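Local coordinates for protein versicolorin reductase (Brucella melitensis, PDB 4NIM) that probably catalyses NAD(P)-dependent oxidation or reduction, as a member of the short-chain dehydrogenase/reductase family, at residues Ala18-Ser23 with Gln41-Cys46. Numbering follows the deposited sequence.
Sequences AVITGS and QGLVIC
Ala18 beside Leu43 and Val19 beside Val44 pair the two parallel strands of the first beta-alpha-beta unit of a Rossmann fold, joined by the crossover helix 26-37. Backbone bonds set the register: Ala18 N donates to Gly42 O, Val44 N to Ala18 O at 2.8 Å, and Ile20 N to Val44 O at 3.0 Å, this last almost straight with an N-H...O angle of 170°. Leu43 CA makes a CA-H...O contact with the same Ala18 O.

On the face packed by helix 26-37, Ala18 has only CB, which lies 3.7 Å from Leu43 CD2 and still reaches Phe35; Leu43 CD2 also meets Ile20 CD1. On the face turned to helix 77-91, Val19 and Val44, beta-branched as suits extended strands, stand side by side, CG2 of Val19 touching CB of Val44, and both rest on Ala87.

Beyond Ile20 the chain turns through Thr21 and Gly22, whose positive phi of 66° suits a residue without CB. This turn begins the glycine-rich loop that in the family binds the dinucleotide cofactor. Cys46 SG packs against CA and CG2 of Thr21, whose OG1 bonds to Ala101 N. Ser23 N reaches Cys46 O at 3.3 Å, and a water accepts from Gly22 N and donates weakly to Cys46 O. Ile45 CG2 packs on Ser23 CB at 3.6 Å. The small, polar Ser23 bridges the two chains: with chi1 at 42°, OG sits between its own backbone N and carbonyl carbon, accepts from Cys46 N at 2.8 Å and donates to Ile20 O at 2.6 Å.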
ATOM      1  N   ALA A  18      11.415   6.973  -0.426  1.00 21.30           N
ATOM      2  CA  ALA A  18      10.107   6.312  -0.391  1.00 21.07           C
ATOM      3  C   ALA A  18       9.348   6.544   0.901  1.00 20.38           C
ATOM      4  O   ALA A  18       9.913   6.574   1.985  1.00 22.26           O
ATOM      5  CB  ALA A  18      10.264   4.807  -0.625  1.00 20.93           C
ATOM      6  N   VAL A  19       8.037   6.691   0.762  1.00 20.33           N
ATOM      7  CA  VAL A  19       7.086   6.596   1.868  1.00 20.00           C
ATOM      8  C   VAL A  19       6.440   5.227   1.737  1.00 20.10           C
ATOM      9  O   VAL A  19       6.030   4.861   0.644  1.00 19.64           O
ATOM     10  CB  VAL A  19       6.004   7.663   1.754  1.00 20.11           C
ATOM     11  CG1 VAL A  19       4.825   7.345   2.694  1.00 19.36           C
ATOM     12  CG2 VAL A  19       6.596   9.041   2.025  1.00 20.61           C
ATOM     13  N   ILE A  20       6.413   4.478   2.839  1.00 19.87           N
ATOM     14  CA  ILE A  20       5.752   3.162   2.909  1.00 20.46           C
ATOM     15  C   ILE A  20       4.913   3.144   4.164  1.00 20.14           C
ATOM     16  O   ILE A  20       5.446   3.379   5.250  1.00 21.99           O
ATOM     17  CB  ILE A  20       6.773   2.027   3.018  1.00 21.35           C
ATOM     18  CG1 ILE A  20       7.798   2.118   1.883  1.00 22.31           C
ATOM     19  CG2 ILE A  20       6.065   0.673   3.085  1.00 21.87           C
ATOM     20  CD1 ILE A  20       9.072   1.323   2.120  1.00 23.12           C
ATOM     21  N   THR A  21       3.592   2.955   4.019  1.00 19.81           N
ATOM     22  CA  THR A  21       2.696   2.918   5.163  1.00 19.58           C
ATOM     23  C   THR A  21       2.615   1.476   5.699  1.00 20.87           C
ATOM     24  O   THR A  21       3.079   0.553   5.044  1.00 21.77           O
ATOM     25  CB  THR A  21       1.291   3.436   4.797  1.00 19.17           C
ATOM     26  OG1 THR A  21       0.708   2.607   3.769  1.00 19.21           O
ATOM     27  CG2 THR A  21       1.365   4.910   4.317  1.00 19.05           C
ATOM     28  N   GLY A  22       2.061   1.314   6.893  1.00 21.60           N
ATOM     29  CA  GLY A  22       1.839   0.010   7.503  1.00 22.90           C
ATOM     30  C   GLY A  22       3.189  -0.625   7.802  1.00 23.10           C
ATOM     31  O   GLY A  22       3.354  -1.848   7.706  1.00 23.56           O
ATOM     32  N   SER A  23       4.127   0.210   8.211  1.00 23.33           N
ATOM     33  CA  SER A  23       5.538  -0.137   8.186  1.00 23.22           C
ATOM     34  C   SER A  23       6.198  -0.340   9.542  1.00 26.61           C
ATOM     35  O   SER A  23       7.443  -0.418   9.627  1.00 27.37           O
ATOM     36  CB  SER A  23       6.298   0.866   7.330  1.00 22.59           C
ATOM     37  OG  SER A  23       5.861   2.196   7.569  1.00 22.18           O
ATOM     38  N   GLN A  41      17.905   5.521  -0.556  1.00 29.79           N
ATOM     39  CA  GLN A  41      18.497   6.613   0.187  1.00 30.84           C
ATOM     40  C   GLN A  41      17.727   6.975   1.452  1.00 28.77           C
ATOM     41  O   GLN A  41      18.319   7.169   2.508  1.00 28.93           O
ATOM     42  CB  GLN A  41      18.602   7.809  -0.739  1.00 34.65           C
ATOM     43  CG  GLN A  41      19.458   8.933  -0.186  1.00 40.01           C
ATOM     44  CD  GLN A  41      19.670  10.047  -1.187  1.00 45.14           C
ATOM     45  OE1 GLN A  41      19.667   9.836  -2.402  1.00 47.66           O
ATOM     46  NE2 GLN A  41      19.870  11.254  -0.672  1.00 50.10           N
ATOM     47  N   GLY A  42      16.397   7.103   1.367  1.00 26.38           N
ATOM     48  CA  GLY A  42      15.641   7.614   2.490  1.00 25.58           C
ATOM     49  C   GLY A  42      14.272   6.979   2.499  1.00 24.51           C
ATOM     50  O   GLY A  42      13.710   6.772   1.470  1.00 23.26           O
ATOM     51  N   LEU A  43      13.811   6.607   3.683  1.00 24.29           N
ATOM     52  CA  LEU A  43      12.570   5.925   3.870  1.00 23.88           C
ATOM     53  C   LEU A  43      11.797   6.638   4.954  1.00 24.11           C
ATOM     54  O   LEU A  43      12.334   6.986   5.991  1.00 25.55           O
ATOM     55  CB  LEU A  43      12.831   4.483   4.275  1.00 24.48           C
ATOM     56  CG  LEU A  43      13.471   3.628   3.184  1.00 25.16           C
ATOM     57  CD1 LEU A  43      13.951   2.304   3.779  1.00 26.52           C
ATOM     58  CD2 LEU A  43      12.484   3.438   2.003  1.00 24.09           C
ATOM     59  N   VAL A  44      10.500   6.859   4.713  1.00 23.36           N
ATOM     60  CA  VAL A  44       9.621   7.376   5.727  1.00 23.23           C
ATOM     61  C   VAL A  44       8.694   6.247   6.024  1.00 23.64           C
ATOM     62  O   VAL A  44       7.996   5.745   5.110  1.00 21.90           O
ATOM     63  CB  VAL A  44       8.816   8.599   5.244  1.00 23.69           C
ATOM     64  CG1 VAL A  44       7.919   9.122   6.348  1.00 23.49           C
ATOM     65  CG2 VAL A  44       9.776   9.700   4.821  1.00 24.57           C
ATOM     66  N   ILE A  45       8.711   5.824   7.276  1.00 24.32           N
ATOM     67  CA  ILE A  45       7.834   4.771   7.750  1.00 24.57           C
ATOM     68  C   ILE A  45       6.875   5.305   8.801  1.00 25.19           C
ATOM     69  O   ILE A  45       7.078   6.390   9.373  1.00 26.19           O
ATOM     70  CB  ILE A  45       8.615   3.558   8.316  1.00 24.82           C
ATOM     71  CG1 ILE A  45       9.642   3.993   9.366  1.00 25.94           C
ATOM     72  CG2 ILE A  45       9.288   2.805   7.169  1.00 25.08           C
ATOM     73  CD1 ILE A  45      10.010   2.889  10.309  1.00 27.74           C
ATOM     74  N   CYS A  46       5.814   4.555   9.068  1.00 25.10           N
ATOM     75  CA  CYS A  46       4.758   5.095   9.919  1.00 26.83           C
ATOM     76  C   CYS A  46       3.803   4.059  10.468  1.00 26.90           C
ATOM     77  O   CYS A  46       3.700   2.940   9.952  1.00 26.83           O
ATOM     78  CB  CYS A  46       3.939   6.160   9.178  1.00 27.61           C
ATOM     79  SG  CYS A  46       3.106   5.543   7.681  1.00 28.02           S
TER
HETATM   80  O   HOH W   1       0.872   3.107   8.932  1.00 26.23           O